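Local coordinates for LPXTG cell wall surface protein (Streptococcus gordonii, PDB 4IGB) that probably serves as an adhesin held on the bacterial surface through a peptidoglycan attachment signal, this chain being its N-terminal N1 and N2 domains, at residues 292-297 with 420-425; 313-318 with 411-416; 331-336 with 415-420; 348-353 with 387-392; 286-291 with 325-330. One frame throughout, in Å; residues are numbered along the deposited sequence.

How the contacts relate
Contacts 1 to 4 lie within the adhesin-like N2 domain, whereas contact 5 joins the link from the N1 domain to an N2 loop. Contact 2 is buried and largely apolar, packing strand 310-317 across the interior against strand 409-417. Contact 3 uses that second strand again, pairing it with its sheet neighbour, and contact 4 pairs two strands of the facing layer; both combine backbone bonds with one buried face and one more open, watered face. Contact 1, partly buried, relies on polar side chains gripping backbone where strand 295-304 begins. Contact 5, buried between domains, turns on a glutamate that bonds backbone on one side and an arginine on the other.

Contact 1: residues 292-297 with 420-425; sequences PRPVLE and LSAPSN
Asn425 lays its side-chain amide against the backbone of Leu296 and holds that one residue by both of its polar groups. OD1 of Asn425 accepts from Leu296 N at 2.8 Å, in the carbonyl plane and on a lone pair. Beside it, Asn425 ND2 donates to Leu296 O at 3.0 Å through a nearly straight bond (171°) that stays in the plane of the amide. The pair fixes the rotation of the amide, which stands in for the backbone of a neighbouring strand.

At the other end, the Arg293 guanidinium meets backbone carbonyls with its edge. Arg293 NE donates to Pro423 O at 3.2 Å, nearly along the C=O axis, and NH1 adds a weak bond to Ser424 O. The chain bends at chi3 (50°), which carries NE round to Pro423. Between the two polar grips, Pro294 fills the middle: its CG lies 3.5 Å from Ala422 O and its CD 3.9 Å from Ala422 CB. Pro294 O receives a CA-H...O contact from Ser424 CA at 3.3 Å.

In the N2 domain fold, strand 295-304 runs parallel to strand 427-432, and this contact lies just where the two come together.

Further out, Ser424 OG donates to Asn425 O at 2.6 Å from above the carbonyl plane and accepts from Val413 N; the two bonds help hold the backbone that presents Asn425. CB and CD2 of Leu296 lie against that hydroxyl. On the opposite edge of Leu296's strand, Val295 and Glu297 pair through backbone with Thr316 and Lys314.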
# COMPACT_ATOMS: atom_id res chain seq x y z
N PRO B 292 5.34 13.97 -10.95
CA PRO B 292 5.35 13.20 -12.21
C PRO B 292 6.35 12.05 -12.27
O PRO B 292 7.35 12.06 -11.58
CB PRO B 292 5.74 14.26 -13.26
CG PRO B 292 6.50 15.29 -12.48
CD PRO B 292 5.84 15.34 -11.13
N ARG B 293 6.06 11.07 -13.12
CA ARG B 293 7.00 10.00 -13.42
C ARG B 293 8.21 10.61 -14.10
O ARG B 293 8.16 11.74 -14.57
CB ARG B 293 6.36 8.97 -14.35
CG ARG B 293 5.17 8.25 -13.75
CD ARG B 293 4.29 7.62 -14.84
NE ARG B 293 5.07 6.83 -15.79
CZ ARG B 293 4.55 6.25 -16.88
NH1 ARG B 293 5.32 5.54 -17.69
NH2 ARG B 293 3.26 6.38 -17.14
N PRO B 294 9.31 9.84 -14.17
CA PRO B 294 10.46 10.36 -14.92
C PRO B 294 10.08 10.64 -16.37
O PRO B 294 9.28 9.91 -16.97
CB PRO B 294 11.48 9.21 -14.82
CG PRO B 294 11.16 8.59 -13.49
CD PRO B 294 9.65 8.63 -13.40
N VAL B 295 10.66 11.71 -16.91
CA VAL B 295 10.44 12.11 -18.29
C VAL B 295 11.67 11.76 -19.13
O VAL B 295 12.79 12.22 -18.85
CB VAL B 295 10.15 13.62 -18.40
CG1 VAL B 295 9.97 14.01 -19.86
CG2 VAL B 295 8.91 13.98 -17.59
N LEU B 296 11.46 10.94 -20.15
CA LEU B 296 12.56 10.48 -20.98
C LEU B 296 12.41 11.04 -22.37
O LEU B 296 11.32 11.03 -22.94
CB LEU B 296 12.58 8.95 -21.03
CG LEU B 296 13.69 8.33 -21.88
CD1 LEU B 296 15.05 8.64 -21.27
CD2 LEU B 296 13.49 6.83 -22.01
N GLU B 297 13.52 11.52 -22.92
CA GLU B 297 13.54 12.08 -24.26
C GLU B 297 14.72 11.47 -25.02
O GLU B 297 15.73 11.12 -24.42
CB GLU B 297 13.69 13.60 -24.20
CG GLU B 297 12.73 14.27 -23.23
CD GLU B 297 13.02 15.76 -23.03
OE1 GLU B 297 13.43 16.15 -21.91
OE2 GLU B 297 12.83 16.54 -23.98
N LEU B 420 10.86 1.60 -3.80
CA LEU B 420 9.87 2.09 -4.76
C LEU B 420 10.44 2.12 -6.16
O LEU B 420 11.66 2.15 -6.35
CB LEU B 420 9.35 3.48 -4.38
CG LEU B 420 8.90 3.57 -2.92
CD1 LEU B 420 8.45 4.98 -2.55
CD2 LEU B 420 7.78 2.53 -2.66
N SER B 421 9.55 2.11 -7.15
CA SER B 421 9.94 2.12 -8.54
C SER B 421 9.04 3.06 -9.29
O SER B 421 7.86 3.13 -9.00
CB SER B 421 9.77 0.74 -9.15
OG SER B 421 10.98 0.03 -9.10
N ALA B 422 9.60 3.78 -10.26
CA ALA B 422 8.80 4.54 -11.20
C ALA B 422 9.48 4.55 -12.57
O ALA B 422 10.48 5.22 -12.76
CB ALA B 422 8.61 5.96 -10.72
N PRO B 423 8.91 3.82 -13.53
CA PRO B 423 9.49 3.85 -14.87
C PRO B 423 9.11 5.12 -15.61
O PRO B 423 8.04 5.67 -15.38
CB PRO B 423 8.85 2.65 -15.58
CG PRO B 423 7.78 2.11 -14.62
CD PRO B 423 7.62 3.09 -13.50
N SER B 424 9.98 5.57 -16.49
CA SER B 424 9.72 6.71 -17.35
C SER B 424 8.74 6.30 -18.45
O SER B 424 8.35 5.14 -18.55
CB SER B 424 11.01 7.17 -18.02
OG SER B 424 11.40 6.22 -19.01
N ASN B 425 8.33 7.27 -19.27
CA ASN B 425 7.68 6.93 -20.52
C ASN B 425 8.71 6.21 -21.37
O ASN B 425 9.92 6.39 -21.19
CB ASN B 425 7.27 8.21 -21.25
CG ASN B 425 8.43 9.16 -21.43
OD1 ASN B 425 8.95 9.71 -20.45
ND2 ASN B 425 8.87 9.34 -22.67

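Contact 2: residues 313-318 with 411-416; sequences YKATFK and NTVTLH
Tyr313 takes the side chain of Asn411 over one face of its ring, the amide and ring planes lying 26° apart. The approach is tight: Asn411 CB is 3.3 Å from Tyr313 CE1. CG of Asn411 is anti to the backbone N (chi1 -176°), which brings CG over the ring; Asn411 OD1 then stands 3.5 Å from Tyr313 CD1, offset toward the rim. That oxygen is satisfied by Gln337 NE2, which fixes the amide's orientation.

A second close patch surrounds Phe317. Its ring and Val413 reach toward each other tip to tip, Phe317 CZ lying 3.7 Å from Val413 CG1, while Val413 CG2 comes in the ring plane at the edge. Leu415 slides past the ring in the opposite direction, its CB 3.8 Å from Phe317 CD1. Between these patches the packing thins to the small Ala315, whose CB meets Val413 CG1 at 3.9 Å.

Beyond the tyrosine ring the contact is watered: one molecule lies 3.2 Å from Tyr313 OH and accepts from Asn411 ND2. Thr316, Thr412 and Thr414 point away from this interior.

The strand segments approach to 9.0 Å and cross at -26°, as in face-to-face packing of a beta sandwich. Strand 310-317 is hydrogen-bonded between strands 295-304 and 389-397, while strand 409-417 runs beside strand 333-338, with strands 420-423 and 427-432 along its other edge.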
# COMPACT_ATOMS: atom_id res chain seq x y z
N TYR B 313 20.05 10.14 -24.74
CA TYR B 313 18.87 10.06 -23.90
C TYR B 313 18.92 11.11 -22.79
O TYR B 313 19.91 11.21 -22.08
CB TYR B 313 18.74 8.66 -23.30
CG TYR B 313 18.51 7.56 -24.32
CD1 TYR B 313 17.28 7.43 -24.96
CD2 TYR B 313 19.50 6.65 -24.64
CE1 TYR B 313 17.05 6.43 -25.90
CE2 TYR B 313 19.28 5.63 -25.59
CZ TYR B 313 18.05 5.53 -26.20
OH TYR B 313 17.82 4.54 -27.13
N LYS B 314 17.86 11.89 -22.66
CA LYS B 314 17.75 12.84 -21.57
C LYS B 314 16.64 12.39 -20.66
O LYS B 314 15.49 12.26 -21.08
CB LYS B 314 17.45 14.25 -22.10
CG LYS B 314 17.49 15.34 -21.03
CD LYS B 314 17.17 16.71 -21.65
CE LYS B 314 17.14 17.82 -20.60
NZ LYS B 314 16.63 19.11 -21.17
N ALA B 315 16.98 12.16 -19.40
CA ALA B 315 15.99 11.73 -18.43
C ALA B 315 15.89 12.72 -17.29
O ALA B 315 16.89 13.08 -16.66
CB ALA B 315 16.31 10.35 -17.90
N THR B 316 14.67 13.15 -17.01
CA THR B 316 14.42 14.10 -15.93
C THR B 316 13.66 13.42 -14.80
O THR B 316 12.55 12.93 -15.00
CB THR B 316 13.61 15.26 -16.45
OG1 THR B 316 14.32 15.86 -17.55
CG2 THR B 316 13.35 16.28 -15.35
N PHE B 317 14.26 13.40 -13.62
CA PHE B 317 13.67 12.67 -12.51
C PHE B 317 13.13 13.63 -11.46
O PHE B 317 13.89 14.39 -10.87
CB PHE B 317 14.70 11.72 -11.87
CG PHE B 317 15.27 10.72 -12.85
CD1 PHE B 317 14.70 9.47 -13.00
CD2 PHE B 317 16.38 11.04 -13.62
CE1 PHE B 317 15.21 8.55 -13.92
CE2 PHE B 317 16.91 10.12 -14.52
CZ PHE B 317 16.32 8.87 -14.67
N LYS B 318 11.83 13.58 -11.21
CA LYS B 318 11.27 14.36 -10.10
C LYS B 318 11.48 13.59 -8.81
O LYS B 318 11.21 12.38 -8.75
CB LYS B 318 9.79 14.67 -10.33
CG LYS B 318 9.10 15.47 -9.20
CD LYS B 318 8.84 14.58 -7.98
CE LYS B 318 7.41 14.67 -7.45
NZ LYS B 318 6.86 16.05 -7.26
N ASN B 411 13.61 2.59 -25.52
CA ASN B 411 14.32 2.84 -24.27
C ASN B 411 13.36 3.28 -23.16
O ASN B 411 12.38 3.98 -23.40
CB ASN B 411 15.43 3.86 -24.50
CG ASN B 411 16.27 4.09 -23.26
OD1 ASN B 411 16.14 5.10 -22.59
ND2 ASN B 411 17.14 3.12 -22.94
N THR B 412 13.65 2.83 -21.94
CA THR B 412 12.88 3.19 -20.75
C THR B 412 13.88 3.31 -19.60
O THR B 412 14.83 2.52 -19.52
CB THR B 412 11.80 2.12 -20.43
OG1 THR B 412 10.78 2.18 -21.44
CG2 THR B 412 11.14 2.36 -19.06
N VAL B 413 13.69 4.29 -18.73
CA VAL B 413 14.57 4.38 -17.58
C VAL B 413 13.70 4.29 -16.35
O VAL B 413 12.52 4.61 -16.41
CB VAL B 413 15.45 5.66 -17.60
CG1 VAL B 413 14.63 6.93 -17.30
CG2 VAL B 413 16.57 5.50 -16.62
N THR B 414 14.28 3.80 -15.26
CA THR B 414 13.51 3.58 -14.03
C THR B 414 14.13 4.22 -12.80
O THR B 414 15.30 3.99 -12.48
CB THR B 414 13.34 2.07 -13.75
OG1 THR B 414 12.66 1.48 -14.86
CG2 THR B 414 12.51 1.84 -12.49
N LEU B 415 13.34 5.02 -12.09
CA LEU B 415 13.80 5.64 -10.86
C LEU B 415 13.49 4.71 -9.71
O LEU B 415 12.40 4.15 -9.62
CB LEU B 415 13.11 6.97 -10.63
CG LEU B 415 13.37 7.72 -9.32
CD1 LEU B 415 14.85 8.08 -9.15
CD2 LEU B 415 12.50 8.97 -9.26
N HIS B 416 14.48 4.53 -8.85
CA HIS B 416 14.28 3.84 -7.59
C HIS B 416 14.52 4.80 -6.43
O HIS B 416 15.46 5.58 -6.45
CB HIS B 416 15.21 2.65 -7.48
CG HIS B 416 15.01 1.64 -8.57
ND1 HIS B 416 14.21 0.53 -8.41
CD2 HIS B 416 15.47 1.59 -9.84
CE1 HIS B 416 14.21 -0.17 -9.53
NE2 HIS B 416 14.96 0.45 -10.41
O HOH W 1 17.88 1.63 -25.79

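Contact 3: residues 331-336 with 415-420; sequences SSIEMV and LHVDNL
Leu415 meets two side chains of the adjacent strand with the same methyl. Ile333 and Leu415 cross obliquely, with Ile333 CG2 3.7 Å from Leu415 CD1. Met335 instead lies alongside Leu415, pointing the same way, and its CG is 4.0 Å from Leu415 CD1. Ile333, Met335, Leu415 and Val417 all face the interior of the domain.

Glu334 and His416 occupy the other face. Val336 CG2 approaches the imidazole at an angle, 3.5 Å from His416 CD2. The backbones of Glu334 and His416 form an antiparallel hydrogen-bonded pair: His416 N donates to Glu334 O at 2.7 Å and Glu334 N to His416 O at 2.9 Å.

Strand 409-417 then reverses into strand 420-423 through a type II' turn, a tight two-residue beta hairpin closed by Leu420 N to Val417 O at 2.8 Å. Asp418, first of its two central residues, turns its carboxylate toward the residues that lead into strand 333-338. OD1 accepts from Ser331 N at 2.6 Å through its syn lone pair and takes a weak bond from Ser332 N. Asp418 OD2 forms a salt bridge with Arg263 of the N1 domain, and Asp418 OD2 also lies 2.9 Å from the O of a water that is hydrogen-bonded to Ser331 OG.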
# COMPACT_ATOMS: atom_id res chain seq x y z
N SER B 331 16.69 6.18 1.85
CA SER B 331 18.03 5.71 2.13
C SER B 331 18.84 5.56 0.85
O SER B 331 20.07 5.55 0.87
CB SER B 331 17.95 4.37 2.86
OG SER B 331 17.21 4.52 4.06
N SER B 332 18.15 5.41 -0.27
CA SER B 332 18.83 5.32 -1.55
C SER B 332 17.98 5.89 -2.68
O SER B 332 16.75 5.79 -2.66
CB SER B 332 19.19 3.87 -1.87
OG SER B 332 18.01 3.15 -2.15
N ILE B 333 18.64 6.49 -3.66
CA ILE B 333 18.00 6.86 -4.89
C ILE B 333 18.90 6.44 -6.04
O ILE B 333 20.08 6.74 -6.04
CB ILE B 333 17.76 8.38 -4.98
CG1 ILE B 333 16.78 8.84 -3.89
CG2 ILE B 333 17.24 8.75 -6.36
CD1 ILE B 333 16.64 10.40 -3.82
N GLU B 334 18.32 5.74 -7.01
CA GLU B 334 19.08 5.25 -8.14
C GLU B 334 18.23 5.38 -9.39
O GLU B 334 17.00 5.40 -9.33
CB GLU B 334 19.50 3.80 -7.93
CG GLU B 334 20.15 3.55 -6.57
CD GLU B 334 20.60 2.10 -6.37
OE1 GLU B 334 20.35 1.26 -7.27
OE2 GLU B 334 21.20 1.81 -5.31
N MET B 335 18.91 5.48 -10.53
CA MET B 335 18.24 5.49 -11.82
C MET B 335 18.91 4.40 -12.63
O MET B 335 20.14 4.36 -12.73
CB MET B 335 18.42 6.84 -12.52
CG MET B 335 17.90 8.02 -11.71
SD MET B 335 18.93 8.39 -10.29
CE MET B 335 18.36 10.07 -9.92
N VAL B 336 18.09 3.52 -13.19
CA VAL B 336 18.57 2.35 -13.90
C VAL B 336 18.24 2.49 -15.37
O VAL B 336 17.06 2.58 -15.73
CB VAL B 336 17.88 1.06 -13.41
CG1 VAL B 336 18.32 -0.14 -14.24
CG2 VAL B 336 18.17 0.80 -11.94
N LEU B 415 13.34 5.02 -12.09
CA LEU B 415 13.80 5.64 -10.86
C LEU B 415 13.49 4.71 -9.71
O LEU B 415 12.40 4.15 -9.62
CB LEU B 415 13.11 6.97 -10.63
CG LEU B 415 13.37 7.72 -9.32
CD1 LEU B 415 14.85 8.08 -9.15
CD2 LEU B 415 12.50 8.97 -9.26
N HIS B 416 14.48 4.53 -8.85
CA HIS B 416 14.28 3.84 -7.59
C HIS B 416 14.52 4.80 -6.43
O HIS B 416 15.46 5.58 -6.45
CB HIS B 416 15.21 2.65 -7.48
CG HIS B 416 15.01 1.64 -8.57
ND1 HIS B 416 14.21 0.53 -8.41
CD2 HIS B 416 15.47 1.59 -9.84
CE1 HIS B 416 14.21 -0.17 -9.53
NE2 HIS B 416 14.96 0.45 -10.41
N VAL B 417 13.63 4.72 -5.45
CA VAL B 417 13.72 5.48 -4.21
C VAL B 417 13.39 4.45 -3.14
O VAL B 417 12.29 3.91 -3.14
CB VAL B 417 12.66 6.61 -4.18
CG1 VAL B 417 12.64 7.31 -2.83
CG2 VAL B 417 12.92 7.62 -5.31
N ASP B 418 14.34 4.13 -2.26
CA ASP B 418 14.27 2.91 -1.44
C ASP B 418 13.82 1.73 -2.32
O ASP B 418 14.44 1.48 -3.35
CB ASP B 418 13.36 3.09 -0.23
CG ASP B 418 13.90 4.10 0.76
OD1 ASP B 418 15.08 4.50 0.62
OD2 ASP B 418 13.16 4.48 1.69
N ASN B 419 12.77 1.02 -1.93
CA ASN B 419 12.27 -0.10 -2.74
C ASN B 419 11.14 0.30 -3.70
O ASN B 419 10.53 -0.55 -4.33
CB ASN B 419 11.81 -1.27 -1.85
CG ASN B 419 10.63 -0.90 -0.97
OD1 ASN B 419 10.42 0.29 -0.68
ND2 ASN B 419 9.85 -1.91 -0.54
N LEU B 420 10.86 1.60 -3.80
CA LEU B 420 9.87 2.09 -4.76
C LEU B 420 10.44 2.12 -6.16
O LEU B 420 11.66 2.15 -6.35
CB LEU B 420 9.35 3.48 -4.38
CG LEU B 420 8.90 3.57 -2.92
CD1 LEU B 420 8.45 4.98 -2.55
CD2 LEU B 420 7.78 2.53 -2.66
O HOH W 2 14.68 5.21 4.04
O HOH W 3 16.65 2.57 -4.42

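Contact 4: residues 348-353 with 387-392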
# COMPACT_ATOMS: atom_id res chain seq x y z
N LEU B 348 27.81 9.63 -19.52
CA LEU B 348 26.63 10.38 -19.10
C LEU B 348 27.01 11.53 -18.18
O LEU B 348 28.09 11.53 -17.58
CB LEU B 348 25.64 9.46 -18.36
CG LEU B 348 26.14 8.91 -17.03
CD1 LEU B 348 26.03 9.95 -15.92
CD2 LEU B 348 25.34 7.67 -16.65
N LYS B 349 26.09 12.48 -18.01
CA LYS B 349 26.27 13.55 -17.05
C LYS B 349 24.99 13.72 -16.24
O LYS B 349 23.90 13.37 -16.71
CB LYS B 349 26.65 14.87 -17.74
CG LYS B 349 25.52 15.53 -18.51
CD LYS B 349 25.91 16.90 -19.07
CE LYS B 349 24.87 17.39 -20.09
NZ LYS B 349 25.27 18.67 -20.80
N VAL B 350 25.12 14.25 -15.04
CA VAL B 350 24.00 14.40 -14.11
C VAL B 350 23.93 15.85 -13.66
O VAL B 350 24.93 16.41 -13.21
CB VAL B 350 24.21 13.52 -12.87
CG1 VAL B 350 22.99 13.58 -11.96
CG2 VAL B 350 24.54 12.06 -13.26
N GLU B 351 22.76 16.47 -13.81
CA GLU B 351 22.57 17.87 -13.44
C GLU B 351 21.36 17.99 -12.53
O GLU B 351 20.42 17.21 -12.63
CB GLU B 351 22.29 18.73 -14.67
CG GLU B 351 23.33 18.68 -15.76
CD GLU B 351 22.86 19.33 -17.05
OE1 GLU B 351 21.95 18.77 -17.70
OE2 GLU B 351 23.40 20.39 -17.41
N SER B 352 21.38 19.00 -11.67
CA SER B 352 20.22 19.33 -10.85
C SER B 352 20.32 20.79 -10.39
O SER B 352 21.37 21.22 -9.91
CB SER B 352 20.13 18.42 -9.64
OG SER B 352 18.91 18.63 -8.95
N GLY B 353 19.24 21.53 -10.56
CA GLY B 353 19.21 22.91 -10.11
C GLY B 353 20.27 23.76 -10.77
O GLY B 353 20.87 24.62 -10.13
N SER B 387 15.22 19.63 -6.16
CA SER B 387 15.05 19.86 -7.59
C SER B 387 15.23 18.58 -8.41
O SER B 387 15.90 17.64 -7.97
CB SER B 387 16.00 20.95 -8.09
OG SER B 387 15.73 22.18 -7.42
N ASP B 388 14.62 18.56 -9.59
CA ASP B 388 14.72 17.43 -10.50
C ASP B 388 16.18 17.06 -10.73
O ASP B 388 17.06 17.92 -10.75
CB ASP B 388 14.11 17.79 -11.85
CG ASP B 388 12.59 17.85 -11.83
OD1 ASP B 388 11.97 17.64 -10.76
OD2 ASP B 388 12.02 18.12 -12.91
N ILE B 389 16.43 15.77 -10.92
CA ILE B 389 17.76 15.32 -11.32
C ILE B 389 17.68 14.98 -12.79
O ILE B 389 16.75 14.31 -13.21
CB ILE B 389 18.19 14.10 -10.50
CG1 ILE B 389 18.21 14.48 -9.01
CG2 ILE B 389 19.52 13.55 -11.01
CD1 ILE B 389 18.53 13.33 -8.08
N ILE B 390 18.64 15.47 -13.57
CA ILE B 390 18.60 15.30 -15.01
C ILE B 390 19.82 14.50 -15.43
O ILE B 390 20.95 14.92 -15.19
CB ILE B 390 18.70 16.65 -15.75
CG1 ILE B 390 17.82 17.71 -15.08
CG2 ILE B 390 18.37 16.49 -17.22
CD1 ILE B 390 16.40 17.33 -14.99
N ILE B 391 19.60 13.36 -16.08
CA ILE B 391 20.72 12.55 -16.52
C ILE B 391 20.72 12.46 -18.03
O ILE B 391 19.71 12.08 -18.63
CB ILE B 391 20.69 11.14 -15.94
CG1 ILE B 391 20.60 11.19 -14.42
CG2 ILE B 391 21.88 10.34 -16.42
CD1 ILE B 391 20.50 9.85 -13.79
N THR B 392 21.85 12.81 -18.63
CA THR B 392 21.97 12.74 -20.08
C THR B 392 22.94 11.63 -20.48
O THR B 392 24.11 11.67 -20.13
CB THR B 392 22.42 14.10 -20.63
OG1 THR B 392 21.51 15.10 -20.17
CG2 THR B 392 22.42 14.09 -22.15
O HOH W 4 22.21 15.84 -17.77
O HOH W 5 17.12 20.69 -11.80
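An antiparallel beta ladder joins strand 343-352 to strand 389-397 in the N2 domain, with Lys349-Thr392 and Glu351-Ile390 as hydrogen-bonded pairs flanking the non-hydrogen-bonded pair Val350-Ile391. Thr392 N donates to Lys349 O at 2.9 Å, and Ile390 N to Glu351 O at 2.7 Å; each bond is returned by the partner's N-H.

On the inner face the aliphatic chains lie side by side and point the same way. Val350 CG1, anti to its backbone N (chi1 -175°), reaches 3.6 Å from Ile389 CG2, and Leu348 lines up likewise beside Ile391.

The outer face is more polar, apart from Ile390. The extended Lys349 chain runs alongside Thr392, its CG 4.0 Å from Thr392 CB. A water sits 2.6 Å from Thr392 OG1, with Glu351 OE1 and Ile390 O also around it.

Past the ladder, Ser352 OG donates to Asp388 O at 2.7 Å from above the carbonyl plane, so a side chain continues the pairing. A second water takes the N-H of Gly353 and donates to the same Asp388 O. Gly353 has a positive phi (60°), a conformation that favours glycine. A ladder with an aliphatic inner face and a mostly polar outer one is typical of the sheets of a beta sandwich.

Contact 5: residues 286-291 with 325-330. With SO4 (sulfate ion), chain J.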
# COMPACT_ATOMS: atom_id res chain seq x y z
N TYR B 286 -3.19 2.23 -0.03
CA TYR B 286 -2.46 3.36 -0.56
C TYR B 286 -1.19 2.94 -1.29
O TYR B 286 -0.74 1.79 -1.17
CB TYR B 286 -2.04 4.30 0.56
CG TYR B 286 -3.13 4.71 1.54
CD1 TYR B 286 -3.71 5.97 1.47
CD2 TYR B 286 -3.54 3.85 2.56
CE1 TYR B 286 -4.70 6.36 2.37
CE2 TYR B 286 -4.52 4.24 3.47
CZ TYR B 286 -5.10 5.49 3.37
OH TYR B 286 -6.06 5.87 4.27
N ILE B 287 -0.63 3.87 -2.05
CA ILE B 287 0.77 3.83 -2.42
C ILE B 287 1.33 5.23 -2.30
O ILE B 287 0.59 6.23 -2.34
CB ILE B 287 1.00 3.36 -3.88
CG1 ILE B 287 0.27 4.27 -4.86
CG2 ILE B 287 0.60 1.90 -4.06
CD1 ILE B 287 0.66 4.04 -6.32
N GLU B 288 2.64 5.31 -2.17
CA GLU B 288 3.33 6.59 -2.16
C GLU B 288 3.39 7.14 -3.57
O GLU B 288 3.17 6.40 -4.53
CB GLU B 288 4.71 6.42 -1.54
CG GLU B 288 4.61 5.98 -0.08
CD GLU B 288 5.85 5.26 0.42
OE1 GLU B 288 6.67 5.93 1.08
OE2 GLU B 288 6.00 4.03 0.16
N LYS B 289 3.66 8.43 -3.70
CA LYS B 289 3.60 9.13 -4.99
C LYS B 289 4.96 9.43 -5.58
O LYS B 289 5.80 10.06 -4.94
CB LYS B 289 2.87 10.47 -4.84
CG LYS B 289 1.36 10.41 -5.01
CD LYS B 289 0.79 11.83 -5.13
CE LYS B 289 -0.71 11.83 -4.89
NZ LYS B 289 -1.26 13.22 -4.80
N ILE B 290 5.19 8.98 -6.80
CA ILE B 290 6.32 9.48 -7.58
C ILE B 290 5.71 10.10 -8.81
O ILE B 290 5.50 9.44 -9.82
CB ILE B 290 7.36 8.38 -7.95
CG1 ILE B 290 8.06 7.85 -6.69
CG2 ILE B 290 8.43 8.93 -8.91
CD1 ILE B 290 8.99 6.67 -6.94
N ASP B 291 5.38 11.38 -8.70
CA ASP B 291 4.55 12.03 -9.69
C ASP B 291 4.92 13.51 -9.77
O ASP B 291 4.83 14.23 -8.78
CB ASP B 291 3.08 11.84 -9.31
CG ASP B 291 2.13 12.74 -10.10
OD1 ASP B 291 2.49 13.16 -11.22
OD2 ASP B 291 1.02 13.01 -9.60
N ASP B 325 5.09 12.93 -0.12
CA ASP B 325 4.86 11.97 -1.19
C ASP B 325 5.24 10.56 -0.77
O ASP B 325 4.58 9.60 -1.15
CB ASP B 325 5.69 12.34 -2.41
CG ASP B 325 5.37 13.72 -2.93
OD1 ASP B 325 4.17 14.05 -2.97
OD2 ASP B 325 6.30 14.46 -3.30
N ILE B 326 6.34 10.45 -0.02
CA ILE B 326 6.82 9.18 0.53
C ILE B 326 6.88 9.30 2.05
O ILE B 326 6.97 10.42 2.59
CB ILE B 326 8.21 8.80 -0.01
CG1 ILE B 326 9.20 9.96 0.21
CG2 ILE B 326 8.12 8.46 -1.51
CD1 ILE B 326 10.63 9.66 -0.21
N LEU B 327 6.84 8.17 2.75
CA LEU B 327 6.66 8.15 4.20
C LEU B 327 7.81 8.79 4.97
O LEU B 327 7.61 9.31 6.08
CB LEU B 327 6.45 6.73 4.71
CG LEU B 327 5.21 6.00 4.20
CD1 LEU B 327 5.21 4.58 4.72
CD2 LEU B 327 3.94 6.73 4.63
N ALA B 328 9.01 8.74 4.41
CA ALA B 328 10.18 9.30 5.08
C ALA B 328 11.34 9.45 4.11
O ALA B 328 11.30 8.92 3.00
CB ALA B 328 10.60 8.43 6.25
N ALA B 329 12.37 10.16 4.56
CA ALA B 329 13.53 10.41 3.73
C ALA B 329 14.11 9.10 3.23
O ALA B 329 14.21 8.13 3.99
CB ALA B 329 14.58 11.22 4.50
N PRO B 330 14.49 9.05 1.96
CA PRO B 330 14.98 7.80 1.36
C PRO B 330 16.38 7.47 1.83
O PRO B 330 17.15 8.36 2.19
CB PRO B 330 15.00 8.12 -0.13
CG PRO B 330 15.20 9.60 -0.20
CD PRO B 330 14.49 10.17 1.00
S SO4 J . -6.92 9.38 4.43
O1 SO4 J . -6.50 9.99 5.69
O2 SO4 J . -7.13 7.96 4.63
O3 SO4 J . -5.88 9.60 3.43
O4 SO4 J . -8.18 9.98 3.99
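Glu288 reaches from the link between the domains into the N2 loop 325-330, touching it along its whole length. Its CB lies 3.2 Å from Asp325 O. CG, anti to the carbonyl carbon (chi1 -63°), passes that same oxygen at a longer distance and comes 3.9 Å from Ile326 CA. CD approaches Leu327 CG at 3.9 Å, the two side chains crossing at about a right angle. At the tip, OE1 accepts from Leu327 N at 2.8 Å; the donor comes on the anti side, 16° out of the carboxylate plane. OE1 also lies against apolar atoms, 3.4 Å from Leu327 CG. The other oxygen, OE2, forms a salt bridge with Arg263 NE, which probably favours a charged carboxylate in this buried place.

The chain here has left strand 280-287 of the N1 domain and is on its way to strand 295-304 of the N2 domain, so the glutamate ties the interdomain link to both sides at once.

Alongside, Lys289 N donates to Asp325 O at 3.0 Å, with the donor tilted 33° from the carbonyl plane. Asp325 CB in turn sits 3.4 Å from Lys289 O. The extended lysine chain leads away to a salt bridge with Asp27, while Asp325 OD2 takes the N-H of Val321 and helps hold its own loop. Leu420, from the hairpin of strand 420-423, packs on both Glu288 and Ile326.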